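Local coordinates for protein alpha-glucosidase (Bacteroides thetaiotaomicron, PDB 5XFM) that probably hydrolyses beta-L-arabinopyranosides and alpha-galactosides, as a bifunctional glycoside hydrolase of family 97 that binds a calcium ion, at residues L50-I61 / V137-F148. The protein carries 1 engineered substitution. Residues are numbered along the deposited sequence; the frame is centred on the assembly and turned at random.
Sequences LEKSPLGMNTNI and VTVKEEQTGFRF
Two neighbouring antiparallel strands of the N-terminal beta-sandwich domain of this family 97 enzyme run side by side here, with a classic beta bulge near one end, in which Asn-58 sits across from two residues, Lys-140 and Glu-141. Asn-58 N gives a nearly straight bond (173°) to Glu-141 O at 2.8 Å, and Asn-58 O takes the amide of Glu-141 together with a weak bond from Lys-140 N. Beyond the bulge, Asn-60 works as both backbone and side-chain partner. Its N binds Thr-138 O, while OD1, with CG folded between backbone N and carbonyl carbon (chi1 73°), accepts Thr-138 N at 2.9 Å, the donor sitting well above the amide plane. On the face that carries Met-57, Thr-59 and Val-139, the SD of Met-57 rests against CG2 of Val-139, and Met-57 also touches Tyr-126 of strand 121-128 in the second sheet. Separately, Thr-59 CG2 presses to 3.4 Å from Val-137 CG2, tighter than usual for two methyls.

In the middle the strands are tied by Gln-143, whose N reaches Gly-56 O and whose NE2 binds Leu-55 O at 3.0 Å as well as Thr-65 O. The Pro-54 ring lies over bare Gly-145, where a CB would clash with Pro-54 CD.

At the other end Arg-147 reaches across to the corner that the chain turns at Leu-50 and Lys-52. Its CG swings opposite the backbone N (chi1 -171°) and a bend at chi3 brings NE onto Lys-52 O in the guanidinium plane; NH2 makes a salt bridge with Glu-228. Ser-53 OG accepts Arg-147 N at 2.8 Å and donates to Glu-51 O; an alanine here would probably leave Arg-147 N without its acceptor and Glu-51 O without the hydroxyl that binds it. Nearby, Leu-50 CD2 meets the edge of the Phe-146 ring in its plane, 4.0 Å from Phe-146 CD2.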
ATOM      1  N   LEU A  50       2.522 -23.143   3.717  1.00 16.97           N
ATOM      2  CA  LEU A  50       2.231 -23.333   2.307  1.00 20.04           C
ATOM      3  C   LEU A  50       2.563 -24.763   1.952  1.00 22.65           C
ATOM      4  O   LEU A  50       3.649 -25.245   2.261  1.00 20.82           O
ATOM      5  CB  LEU A  50       3.045 -22.383   1.424  1.00 19.95           C
ATOM      6  CG  LEU A  50       2.576 -20.939   1.238  1.00 25.20           C
ATOM      7  CD1 LEU A  50       3.013 -20.101   2.425  1.00 21.30           C
ATOM      8  CD2 LEU A  50       3.152 -20.371  -0.054  1.00 22.43           C
ATOM      9  N   GLU A  51       1.618 -25.456   1.337  1.00 23.10           N
ATOM     10  CA  GLU A  51       1.914 -26.768   0.802  1.00 23.45           C
ATOM     11  C   GLU A  51       2.641 -26.619  -0.524  1.00 25.48           C
ATOM     12  O   GLU A  51       2.969 -25.507  -0.944  1.00 21.36           O
ATOM     13  CB  GLU A  51       0.653 -27.619   0.678  1.00 27.24           C
ATOM     14  CG  GLU A  51      -0.027 -27.812   2.025  1.00 35.66           C
ATOM     15  CD  GLU A  51      -1.210 -28.733   1.964  1.00 41.38           C
ATOM     16  OE1 GLU A  51      -2.050 -28.563   1.060  1.00 52.94           O
ATOM     17  OE2 GLU A  51      -1.267 -29.663   2.794  1.00 52.19           O
ATOM     18  N   LYS A  52       2.900 -27.744  -1.171  1.00 27.23           N
ATOM     19  CA  LYS A  52       3.654 -27.751  -2.409  1.00 24.05           C
ATOM     20  C   LYS A  52       3.028 -26.821  -3.447  1.00 22.31           C
ATOM     21  O   LYS A  52       1.918 -27.043  -3.940  1.00 24.49           O
ATOM     22  CB  LYS A  52       3.744 -29.181  -2.909  1.00 22.05           C
ATOM     23  CG  LYS A  52       4.646 -30.018  -2.004  1.00 29.85           C
ATOM     24  CD  LYS A  52       4.700 -31.455  -2.429  1.00 32.35           C
ATOM     25  CE  LYS A  52       5.251 -31.571  -3.817  1.00 36.92           C
ATOM     26  NZ  LYS A  52       6.049 -32.816  -3.969  1.00 44.10           N
ATOM     27  N   SER A  53       3.768 -25.758  -3.747  1.00 22.41           N
ATOM     28  CA  SER A  53       3.292 -24.654  -4.575  1.00 23.45           C
ATOM     29  C   SER A  53       4.136 -24.543  -5.834  1.00 20.16           C
ATOM     30  O   SER A  53       5.359 -24.605  -5.765  1.00 18.45           O
ATOM     31  CB  SER A  53       3.350 -23.341  -3.794  1.00 20.65           C
ATOM     32  OG  SER A  53       2.578 -23.403  -2.607  1.00 24.07           O
ATOM     33  N   PRO A  54       3.488 -24.371  -6.988  1.00 20.33           N
ATOM     34  CA  PRO A  54       4.183 -24.464  -8.275  1.00 21.16           C
ATOM     35  C   PRO A  54       5.197 -23.340  -8.509  1.00 24.89           C
ATOM     36  O   PRO A  54       5.029 -22.218  -8.022  1.00 19.99           O
ATOM     37  CB  PRO A  54       3.041 -24.386  -9.301  1.00 19.45           C
ATOM     38  CG  PRO A  54       1.789 -24.639  -8.529  1.00 19.29           C
ATOM     39  CD  PRO A  54       2.049 -24.138  -7.153  1.00 19.81           C
ATOM     40  N   LEU A  55       6.261 -23.676  -9.230  1.00 22.76           N
ATOM     41  CA  LEU A  55       7.271 -22.717  -9.664  1.00 20.98           C
ATOM     42  C   LEU A  55       7.370 -22.758 -11.177  1.00 18.96           C
ATOM     43  O   LEU A  55       6.890 -23.694 -11.812  1.00 17.59           O
ATOM     44  CB  LEU A  55       8.636 -23.026  -9.045  1.00 24.05           C
ATOM     45  CG  LEU A  55       8.855 -22.802  -7.551  1.00 25.41           C
ATOM     46  CD1 LEU A  55      10.154 -23.456  -7.113  1.00 19.63           C
ATOM     47  CD2 LEU A  55       8.887 -21.313  -7.256  1.00 18.73           C
ATOM     48  N   GLY A  56       7.992 -21.748 -11.769  1.00 26.41           N
ATOM     49  CA  GLY A  56       8.331 -21.855 -13.173  1.00 21.35           C
ATOM     50  C   GLY A  56       7.660 -20.831 -14.049  1.00 23.51           C
ATOM     51  O   GLY A  56       7.007 -19.907 -13.556  1.00 24.28           O
ATOM     52  N   MET A  57       7.861 -20.972 -15.354  1.00 21.96           N
ATOM     53  CA  MET A  57       7.304 -20.013 -16.294  1.00 25.66           C
ATOM     54  C   MET A  57       7.325 -20.563 -17.713  1.00 26.36           C
ATOM     55  O   MET A  57       8.032 -21.515 -18.015  1.00 26.49           O
ATOM     56  CB  MET A  57       8.063 -18.688 -16.230  1.00 28.16           C
ATOM     57  CG  MET A  57       9.517 -18.783 -16.638  1.00 24.40           C
ATOM     58  SD  MET A  57      10.257 -17.150 -16.739  1.00 31.06           S
ATOM     59  CE  MET A  57      10.020 -16.619 -15.052  1.00 17.09           C
ATOM     60  N   ASN A  58       6.524 -19.946 -18.563  1.00 19.83           N
ATOM     61  CA  ASN A  58       6.470 -20.215 -19.986  1.00 29.50           C
ATOM     62  C   ASN A  58       6.982 -18.986 -20.738  1.00 30.51           C
ATOM     63  O   ASN A  58       6.480 -17.860 -20.535  1.00 26.69           O
ATOM     64  CB  ASN A  58       5.028 -20.559 -20.371  1.00 33.91           C
ATOM     65  CG  ASN A  58       4.865 -20.915 -21.829  1.00 41.64           C
ATOM     66  OD1 ASN A  58       5.804 -21.340 -22.481  1.00 35.68           O
ATOM     67  ND2 ASN A  58       3.647 -20.744 -22.348  1.00 54.80           N
ATOM     68  N   THR A  59       7.959 -19.226 -21.615  1.00 27.98           N
ATOM     69  CA  THR A  59       8.767 -18.163 -22.190  1.00 27.43           C
ATOM     70  C   THR A  59       9.008 -18.339 -23.703  1.00 31.06           C
ATOM     71  O   THR A  59       9.109 -19.466 -24.194  1.00 33.48           O
ATOM     72  CB  THR A  59      10.114 -18.121 -21.414  1.00 28.89           C
ATOM     73  OG1 THR A  59       9.973 -17.355 -20.208  1.00 29.61           O
ATOM     74  CG2 THR A  59      11.214 -17.575 -22.241  1.00 23.24           C
ATOM     75  N   ASN A  60       9.155 -17.231 -24.433  1.00 28.57           N
ATOM     76  CA  ASN A  60       9.354 -17.296 -25.881  1.00 27.53           C
ATOM     77  C   ASN A  60      10.765 -17.704 -26.311  1.00 26.64           C
ATOM     78  O   ASN A  60      11.069 -17.722 -27.499  1.00 30.45           O
ATOM     79  CB  ASN A  60       9.010 -15.946 -26.525  1.00 31.22           C
ATOM     80  CG  ASN A  60      10.062 -14.872 -26.256  1.00 26.19           C
ATOM     81  OD1 ASN A  60      10.855 -14.973 -25.321  1.00 29.09           O
ATOM     82  ND2 ASN A  60      10.068 -13.834 -27.083  1.00 27.24           N
ATOM     83  N   ILE A  61      11.623 -18.029 -25.354  1.00 24.29           N
ATOM     84  CA  ILE A  61      12.897 -18.659 -25.685  1.00 30.79           C
ATOM     85  C   ILE A  61      12.950 -20.071 -25.105  1.00 30.89           C
ATOM     86  O   ILE A  61      13.937 -20.782 -25.293  1.00 37.36           O
ATOM     87  CB  ILE A  61      14.116 -17.850 -25.174  1.00 25.34           C
ATOM     88  CG1 ILE A  61      14.257 -17.973 -23.658  1.00 27.67           C
ATOM     89  CG2 ILE A  61      14.042 -16.398 -25.629  1.00 29.08           C
ATOM     90  CD1 ILE A  61      15.642 -17.654 -23.138  1.00 33.27           C
ATOM     91  N   VAL A 137      13.724 -11.349 -23.993  1.00 24.85           N
ATOM     92  CA  VAL A 137      12.748 -12.378 -23.713  1.00 24.56           C
ATOM     93  C   VAL A 137      11.363 -11.781 -23.499  1.00 22.08           C
ATOM     94  O   VAL A 137      11.217 -10.652 -23.023  1.00 21.33           O
ATOM     95  CB  VAL A 137      13.164 -13.202 -22.466  1.00 18.34           C
ATOM     96  CG1 VAL A 137      13.197 -12.329 -21.225  1.00 21.32           C
ATOM     97  CG2 VAL A 137      12.235 -14.355 -22.247  1.00 24.39           C
ATOM     98  N   THR A 138      10.352 -12.545 -23.895  1.00 21.72           N
ATOM     99  CA  THR A 138       8.974 -12.270 -23.533  1.00 24.62           C
ATOM    100  C   THR A 138       8.466 -13.423 -22.682  1.00 27.45           C
ATOM    101  O   THR A 138       8.415 -14.560 -23.144  1.00 30.96           O
ATOM    102  CB  THR A 138       8.078 -12.120 -24.774  1.00 24.64           C
ATOM    103  OG1 THR A 138       8.571 -11.060 -25.605  1.00 29.60           O
ATOM    104  CG2 THR A 138       6.644 -11.818 -24.370  1.00 28.91           C
ATOM    105  N   VAL A 139       8.093 -13.141 -21.440  1.00 25.84           N
ATOM    106  CA  VAL A 139       7.530 -14.178 -20.580  1.00 27.27           C
ATOM    107  C   VAL A 139       6.040 -14.311 -20.854  1.00 27.21           C
ATOM    108  O   VAL A 139       5.252 -13.434 -20.493  1.00 25.56           O
ATOM    109  CB  VAL A 139       7.756 -13.887 -19.081  1.00 28.41           C
ATOM    110  CG1 VAL A 139       7.086 -14.954 -18.226  1.00 25.22           C
ATOM    111  CG2 VAL A 139       9.243 -13.808 -18.773  1.00 26.40           C
ATOM    112  N   LYS A 140       5.663 -15.405 -21.509  1.00 28.67           N
ATOM    113  CA  LYS A 140       4.278 -15.626 -21.902  1.00 24.44           C
ATOM    114  C   LYS A 140       3.394 -15.843 -20.681  1.00 28.53           C
ATOM    115  O   LYS A 140       2.241 -15.405 -20.661  1.00 28.98           O
ATOM    116  CB  LYS A 140       4.156 -16.837 -22.836  1.00 30.25           C
ATOM    117  CG  LYS A 140       4.910 -16.732 -24.153  1.00 34.14           C
ATOM    118  CD  LYS A 140       4.663 -17.959 -25.025  1.00 34.24           C
ATOM    119  CE  LYS A 140       5.590 -17.984 -26.236  1.00 34.89           C
ATOM    120  NZ  LYS A 140       5.332 -16.864 -27.187  1.00 48.86           N
ATOM    121  N   GLU A 141       3.933 -16.511 -19.662  1.00 26.06           N
ATOM    122  CA  GLU A 141       3.110 -16.837 -18.498  1.00 27.44           C
ATOM    123  C   GLU A 141       3.928 -17.296 -17.292  1.00 25.31           C
ATOM    124  O   GLU A 141       4.974 -17.893 -17.455  1.00 29.21           O
ATOM    125  CB  GLU A 141       2.117 -17.927 -18.915  1.00 31.60           C
ATOM    126  CG  GLU A 141       1.301 -18.576 -17.833  1.00 34.51           C
ATOM    127  CD  GLU A 141       0.365 -19.614 -18.416  1.00 50.46           C
ATOM    128  OE1 GLU A 141       0.742 -20.231 -19.438  1.00 52.32           O
ATOM    129  OE2 GLU A 141      -0.744 -19.807 -17.872  1.00 48.16           O
ATOM    130  N   GLU A 142       3.470 -17.003 -16.081  1.00 22.53           N
ATOM    131  CA  GLU A 142       4.095 -17.574 -14.892  1.00 18.80           C
ATOM    132  C   GLU A 142       3.246 -18.719 -14.354  1.00 24.57           C
ATOM    133  O   GLU A 142       2.021 -18.620 -14.300  1.00 17.93           O
ATOM    134  CB  GLU A 142       4.319 -16.513 -13.805  1.00 17.29           C
ATOM    135  CG  GLU A 142       5.673 -15.822 -13.894  1.00 20.25           C
ATOM    136  CD  GLU A 142       5.910 -14.794 -12.798  1.00 22.57           C
ATOM    137  OE1 GLU A 142       5.950 -15.161 -11.602  1.00 19.99           O
ATOM    138  OE2 GLU A 142       6.066 -13.602 -13.139  1.00 20.89           O
ATOM    139  N   GLN A 143       3.902 -19.823 -14.014  1.00 18.05           N
ATOM    140  CA  GLN A 143       3.246 -20.943 -13.353  1.00 17.44           C
ATOM    141  C   GLN A 143       3.284 -20.726 -11.835  1.00 19.41           C
ATOM    142  O   GLN A 143       2.582 -21.399 -11.080  1.00 16.17           O
ATOM    143  CB  GLN A 143       3.919 -22.259 -13.750  1.00 21.21           C
ATOM    144  CG  GLN A 143       3.422 -23.502 -13.030  1.00 21.07           C
ATOM    145  CD  GLN A 143       3.816 -24.774 -13.755  1.00 25.93           C
ATOM    146  OE1 GLN A 143       3.142 -25.200 -14.690  1.00 27.32           O
ATOM    147  NE2 GLN A 143       4.922 -25.377 -13.336  1.00 23.50           N
ATOM    148  N   THR A 144       4.116 -19.774 -11.411  1.00 17.25           N
ATOM    149  CA  THR A 144       4.318 -19.431 -10.000  1.00 15.22           C
ATOM    150  C   THR A 144       3.020 -19.450  -9.209  1.00 16.84           C
ATOM    151  O   THR A 144       2.046 -18.784  -9.573  1.00 17.66           O
ATOM    152  CB  THR A 144       4.957 -18.031  -9.854  1.00 17.41           C
ATOM    153  OG1 THR A 144       6.106 -17.929 -10.705  1.00 19.08           O
ATOM    154  CG2 THR A 144       5.356 -17.756  -8.404  1.00 12.75           C
ATOM    155  N   GLY A 145       3.009 -20.207  -8.118  1.00 18.40           N
ATOM    156  CA  GLY A 145       1.784 -20.396  -7.358  1.00 20.14           C
ATOM    157  C   GLY A 145       1.946 -20.413  -5.850  1.00 19.78           C
ATOM    158  O   GLY A 145       3.058 -20.384  -5.317  1.00 19.99           O
ATOM    159  N   PHE A 146       0.807 -20.420  -5.168  1.00 20.93           N
ATOM    160  CA  PHE A 146       0.723 -20.487  -3.717  1.00 20.27           C
ATOM    161  C   PHE A 146      -0.424 -21.427  -3.332  1.00 26.96           C
ATOM    162  O   PHE A 146      -1.598 -21.136  -3.596  1.00 28.11           O
ATOM    163  CB  PHE A 146       0.516 -19.092  -3.124  1.00 20.53           C
ATOM    164  CG  PHE A 146       1.459 -18.060  -3.678  1.00 24.75           C
ATOM    165  CD1 PHE A 146       1.135 -17.344  -4.818  1.00 21.86           C
ATOM    166  CD2 PHE A 146       2.681 -17.827  -3.074  1.00 21.51           C
ATOM    167  CE1 PHE A 146       2.007 -16.408  -5.332  1.00 24.40           C
ATOM    168  CE2 PHE A 146       3.560 -16.889  -3.588  1.00 21.80           C
ATOM    169  CZ  PHE A 146       3.220 -16.182  -4.718  1.00 23.57           C
ATOM    170  N   ARG A 147      -0.073 -22.565  -2.743  1.00 23.38           N
ATOM    171  CA  ARG A 147      -1.045 -23.569  -2.334  1.00 21.34           C
ATOM    172  C   ARG A 147      -1.141 -23.603  -0.812  1.00 22.21           C
ATOM    173  O   ARG A 147      -0.127 -23.571  -0.124  1.00 22.13           O
ATOM    174  CB  ARG A 147      -0.662 -24.943  -2.880  1.00 20.72           C
ATOM    175  CG  ARG A 147      -1.723 -25.994  -2.671  1.00 22.71           C
ATOM    176  CD  ARG A 147      -1.297 -27.373  -3.159  1.00 21.96           C
ATOM    177  NE  ARG A 147      -0.848 -27.411  -4.552  1.00 20.85           N
ATOM    178  CZ  ARG A 147      -1.626 -27.785  -5.567  1.00 21.15           C
ATOM    179  NH1 ARG A 147      -2.890 -28.100  -5.340  1.00 19.48           N
ATOM    180  NH2 ARG A 147      -1.158 -27.821  -6.810  1.00 18.85           N
ATOM    181  N   PHE A 148      -2.360 -23.623  -0.285  1.00 23.36           N
ATOM    182  CA  PHE A 148      -2.559 -23.510   1.161  1.00 28.18           C
ATOM    183  C   PHE A 148      -3.163 -24.753   1.803  1.00 21.86           C
ATOM    184  O   PHE A 148      -3.826 -25.540   1.129  1.00 21.80           O
ATOM    185  CB  PHE A 148      -3.435 -22.294   1.475  1.00 22.55           C
ATOM    186  CG  PHE A 148      -2.806 -20.993   1.088  1.00 24.55           C
ATOM    187  CD1 PHE A 148      -1.956 -20.333   1.962  1.00 25.58           C
ATOM    188  CD2 PHE A 148      -3.052 -20.434  -0.152  1.00 24.46           C
ATOM    189  CE1 PHE A 148      -1.370 -19.130   1.605  1.00 27.01           C
ATOM    190  CE2 PHE A 148      -2.467 -19.236  -0.513  1.00 21.71           C
ATOM    191  CZ  PHE A 148      -1.626 -18.586   0.367  1.00 18.77           C
TER